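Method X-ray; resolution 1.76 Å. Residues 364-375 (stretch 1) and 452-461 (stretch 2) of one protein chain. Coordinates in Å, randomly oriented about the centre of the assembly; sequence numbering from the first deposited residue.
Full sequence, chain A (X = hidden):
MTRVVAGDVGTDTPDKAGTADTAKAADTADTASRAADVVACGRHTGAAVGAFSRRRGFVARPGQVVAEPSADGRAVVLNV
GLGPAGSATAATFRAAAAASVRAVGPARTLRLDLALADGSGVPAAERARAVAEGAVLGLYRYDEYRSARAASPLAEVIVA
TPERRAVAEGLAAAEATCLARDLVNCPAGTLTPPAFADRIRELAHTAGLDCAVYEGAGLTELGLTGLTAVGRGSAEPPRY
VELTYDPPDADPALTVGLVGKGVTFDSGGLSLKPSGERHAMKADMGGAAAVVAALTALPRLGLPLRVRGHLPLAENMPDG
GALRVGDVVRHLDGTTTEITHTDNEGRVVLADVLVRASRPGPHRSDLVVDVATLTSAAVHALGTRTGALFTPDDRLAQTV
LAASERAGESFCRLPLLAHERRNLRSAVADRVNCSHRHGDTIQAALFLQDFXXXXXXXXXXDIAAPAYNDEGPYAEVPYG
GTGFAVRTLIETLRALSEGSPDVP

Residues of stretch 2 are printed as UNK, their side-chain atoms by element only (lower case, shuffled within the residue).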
# COMPACT_ATOMS: atom_id res chain seq x y z
N ARG A 364 32.61 -31.78 -24.31
CA ARG A 364 31.42 -30.94 -24.41
C ARG A 364 30.24 -31.61 -23.72
O ARG A 364 30.02 -32.81 -23.91
CB ARG A 364 31.04 -30.68 -25.87
CG ARG A 364 30.16 -29.45 -26.01
CD ARG A 364 29.29 -29.40 -27.26
NE ARG A 364 28.66 -28.08 -27.31
CZ ARG A 364 27.86 -27.63 -28.27
NH1 ARG A 364 27.54 -28.39 -29.31
NH2 ARG A 364 27.39 -26.39 -28.18
N SER A 365 29.46 -30.85 -22.96
CA SER A 365 28.29 -31.41 -22.26
C SER A 365 27.16 -31.80 -23.19
O SER A 365 26.78 -31.04 -24.06
CB SER A 365 27.79 -30.45 -21.19
OG SER A 365 28.67 -30.53 -20.09
N ASP A 366 26.66 -33.01 -23.01
CA ASP A 366 25.58 -33.54 -23.83
C ASP A 366 24.25 -32.93 -23.41
O ASP A 366 23.32 -32.94 -24.21
CB ASP A 366 25.48 -35.06 -23.69
CG ASP A 366 26.70 -35.78 -24.25
OD1 ASP A 366 26.83 -35.85 -25.49
OD2 ASP A 366 27.51 -36.29 -23.44
N LEU A 367 24.15 -32.45 -22.17
CA LEU A 367 22.90 -31.95 -21.58
C LEU A 367 23.26 -30.94 -20.49
O LEU A 367 24.23 -31.14 -19.78
CB LEU A 367 22.11 -33.12 -20.97
CG LEU A 367 21.12 -32.81 -19.83
CD1 LEU A 367 19.89 -32.11 -20.39
CD2 LEU A 367 20.70 -34.03 -19.05
N VAL A 368 22.47 -29.88 -20.36
CA VAL A 368 22.65 -28.92 -19.26
C VAL A 368 21.35 -28.77 -18.47
O VAL A 368 20.30 -28.53 -19.06
CB VAL A 368 23.11 -27.54 -19.78
CG1 VAL A 368 23.22 -26.52 -18.65
CG2 VAL A 368 24.44 -27.68 -20.51
N VAL A 369 21.42 -28.88 -17.15
CA VAL A 369 20.26 -28.69 -16.28
C VAL A 369 20.60 -27.57 -15.30
O VAL A 369 21.61 -27.65 -14.62
CB VAL A 369 19.89 -29.96 -15.50
CG1 VAL A 369 18.74 -29.70 -14.51
CG2 VAL A 369 19.53 -31.09 -16.46
N ASP A 370 19.77 -26.52 -15.25
CA ASP A 370 19.96 -25.48 -14.23
C ASP A 370 18.91 -25.61 -13.14
O ASP A 370 17.78 -26.06 -13.39
CB ASP A 370 20.02 -24.08 -14.83
CG ASP A 370 18.67 -23.51 -15.15
OD1 ASP A 370 17.94 -23.09 -14.20
OD2 ASP A 370 18.35 -23.45 -16.35
N VAL A 371 19.32 -25.25 -11.92
CA VAL A 371 18.47 -25.30 -10.74
C VAL A 371 18.61 -23.97 -10.03
O VAL A 371 19.73 -23.53 -9.73
CB VAL A 371 18.89 -26.44 -9.77
CG1 VAL A 371 17.87 -26.58 -8.64
CG2 VAL A 371 19.05 -27.76 -10.50
N ALA A 372 17.49 -23.30 -9.78
CA ALA A 372 17.52 -21.95 -9.25
C ALA A 372 16.25 -21.60 -8.50
O ALA A 372 15.16 -21.97 -8.91
CB ALA A 372 17.77 -20.96 -10.38
N THR A 373 16.41 -20.89 -7.38
CA THR A 373 15.29 -20.24 -6.69
C THR A 373 15.05 -18.92 -7.42
O THR A 373 15.53 -17.85 -7.00
CB THR A 373 15.60 -20.03 -5.21
OG1 THR A 373 16.87 -19.37 -5.08
CG2 THR A 373 15.67 -21.38 -4.49
N LEU A 374 14.33 -18.98 -8.53
CA LEU A 374 14.39 -17.89 -9.50
C LEU A 374 13.27 -16.87 -9.38
O LEU A 374 13.56 -15.68 -9.32
CB LEU A 374 14.49 -18.43 -10.94
CG LEU A 374 15.17 -17.51 -11.95
CD1 LEU A 374 16.61 -17.21 -11.56
CD2 LEU A 374 15.10 -18.11 -13.34
N THR A 375 12.01 -17.31 -9.33
CA THR A 375 10.89 -16.37 -9.43
C THR A 375 9.84 -16.58 -8.37
O THR A 375 9.54 -17.72 -8.02
CB THR A 375 10.19 -16.44 -10.80
OG1 THR A 375 9.52 -17.71 -10.96
CG2 THR A 375 11.19 -16.23 -11.90
N UNK A 452 21.62 -20.81 -23.90
CA UNK A 452 22.02 -22.21 -24.07
C UNK A 452 22.35 -22.40 -25.54
O UNK A 452 21.51 -22.15 -26.41
c UNK A 452 20.92 -23.19 -23.64
c UNK A 452 20.51 -22.91 -22.20
c UNK A 452 21.39 -24.63 -23.76
N UNK A 453 23.57 -22.84 -25.82
CA UNK A 453 24.04 -22.98 -27.19
C UNK A 453 23.14 -23.87 -28.03
O UNK A 453 22.60 -24.86 -27.54
c UNK A 453 25.47 -23.51 -27.23
N UNK A 454 23.00 -23.50 -29.30
CA UNK A 454 22.14 -24.20 -30.26
C UNK A 454 22.41 -25.69 -30.25
O UNK A 454 23.56 -26.12 -30.26
c UNK A 454 22.36 -23.64 -31.66
N UNK A 455 21.34 -26.49 -30.19
CA UNK A 455 21.48 -27.94 -30.25
C UNK A 455 21.74 -28.69 -28.96
O UNK A 455 21.76 -29.93 -28.98
N UNK A 456 21.94 -27.99 -27.84
CA UNK A 456 22.24 -28.64 -26.55
C UNK A 456 20.94 -28.84 -25.76
O UNK A 456 20.26 -27.84 -25.46
c UNK A 456 24.55 -27.59 -26.48
c UNK A 456 23.51 -28.46 -24.37
c UNK A 456 23.24 -27.80 -25.71
N UNK A 457 20.57 -30.10 -25.43
CA UNK A 457 19.39 -30.33 -24.61
C UNK A 457 19.52 -29.68 -23.24
O UNK A 457 20.60 -29.70 -22.64
c UNK A 457 20.06 -32.37 -25.64
c UNK A 457 19.32 -31.85 -24.48
c UNK A 457 21.12 -31.36 -25.96
N UNK A 458 18.43 -29.09 -22.77
CA UNK A 458 18.46 -28.27 -21.56
C UNK A 458 17.16 -28.36 -20.80
O UNK A 458 16.08 -28.44 -21.41
c UNK A 458 16.23 -24.75 -21.89
c UNK A 458 19.14 -25.39 -19.82
c UNK A 458 17.30 -24.88 -21.00
c UNK A 458 15.26 -23.77 -21.64
c UNK A 458 18.43 -25.75 -20.94
n UNK A 458 18.49 -24.36 -19.17
c UNK A 458 18.79 -26.82 -21.94
c UNK A 458 17.37 -24.02 -19.89
c UNK A 458 15.36 -22.94 -20.53
c UNK A 458 16.41 -23.04 -19.65
N UNK A 459 17.27 -28.36 -19.48
CA UNK A 459 16.12 -28.23 -18.59
C UNK A 459 16.43 -27.21 -17.50
O UNK A 459 17.58 -27.06 -17.07
c UNK A 459 15.74 -29.57 -17.97
N UNK A 460 15.38 -26.53 -17.04
CA UNK A 460 15.46 -25.49 -16.01
C UNK A 460 14.47 -25.84 -14.90
O UNK A 460 13.27 -26.07 -15.17
n UNK A 460 15.48 -22.63 -14.66
c UNK A 460 15.15 -24.14 -16.67
n UNK A 460 13.70 -21.44 -14.64
c UNK A 460 14.85 -21.67 -14.01
c UNK A 460 14.71 -23.06 -15.72
c UNK A 460 13.59 -22.30 -15.70
N UNK A 461 14.97 -25.89 -13.67
CA UNK A 461 14.14 -26.16 -12.49
C UNK A 461 14.05 -24.90 -11.64
O UNK A 461 15.06 -24.45 -11.11
c UNK A 461 15.03 -28.64 -12.30
c UNK A 461 14.75 -27.29 -11.65
c UNK A 461 15.41 -29.69 -11.26
c UNK A 461 13.84 -29.11 -13.07
O HOH W 1 26.41 -25.06 -30.34

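Position 452 carries three side-chain carbons, the first bearing the other two, a fork at CB. The branch carbon nearest stretch 1 is 5.2 Å from Val368 CB. That is valine, Val452; it points toward stretch 1 and borders the contact without joining it.

Position 453 has one side-chain carbon, CB, 3.6 Å from Arg364 NH2: alanine. The single methyl of Ala453 sits at the guanidinium edge, near its plane. Position 454 also has a single carbon, which points away from stretch 1: Ala454. Its backbone does the work, since one water accepts from Arg364 NH2 (2.7 Å) and donates to Ala454 O (3.0 Å).

Position 455 has no side-chain atoms and is glycine. Gly455 has phi 87° and psi -5° in a type II turn from Ala453 to position 456; a CB here would be jammed against the carbonyl O of Ala454. The turn is closed by a hydrogen bond from the backbone N of 456 to Ala453 O, 3.2 Å.

Position 456 repeats the three-carbon fork of 452 and points toward stretch 1. One branch carbon covers a face of the Arg364 guanidinium, 3.5 Å from NH2; the other meets Val368 CG2 at 4.0 Å. This is Val456, a compact apolar fork that can serve both neighbours.

At 457 three carbons close a ring onto the backbone N. A ring carbon lies 3.2 Å from Asp366 O, and CB lies 4.1 Å from Leu367 CD1. This is proline: Pro457 has no N-H, but its O accepts from Val368 N at 3.0 Å.

Position 458 has one carbon leading to fused five- and six-membered rings of eight carbons and one nitrogen. The ring nitrogen donates to Asp370 OD2 (3.0 Å) at the ring edge. Only tryptophan fits; in Trp458 a large buried ring satisfies its one polar atom.

Position 459 has one carbon, on the opposite face of the sheet, 4.4 Å from Val369 CG2: Ala459. Its apolar methyl fits beside Val369, while its N donates to Val368 O (3.1 Å) and its O accepts from Asp370 N (2.9 Å).

Position 460 shows one carbon and a five-membered ring of three carbons and two nitrogens. A ring nitrogen donates to Asp370 OD1 at 2.5 Å, a very short bond, and a ring carbon lies 3.6 Å from Leu374 CD2. This is His460, whose imidazole offers an N-H to the buried carboxylate.

Position 461 has four carbons forked at the second. The fork carbon lies 4.4 Å from Val369 CG1, and a terminal carbon 4.2 Å from Val371 CG2. This is Leu461, filling the apolar face it shares with Ala459.

The contact is a parallel pairing of strands, with Val368 CA 4.8 Å from Trp458 CA. The ladder continues as Leu461 N donates to Asp370 O (2.8 Å) and Leu461 O accepts from Ala372 N (3.0 Å). Val369, Val371, Ala459 and Leu461 form an apolar face; on the face of Val368, Trp458, Asp370 and His460, the buried carboxylate accepts from both rings, tying side chains together across the backbone ladder.

Stretch 2 (452-461) VAAGVPWAHL
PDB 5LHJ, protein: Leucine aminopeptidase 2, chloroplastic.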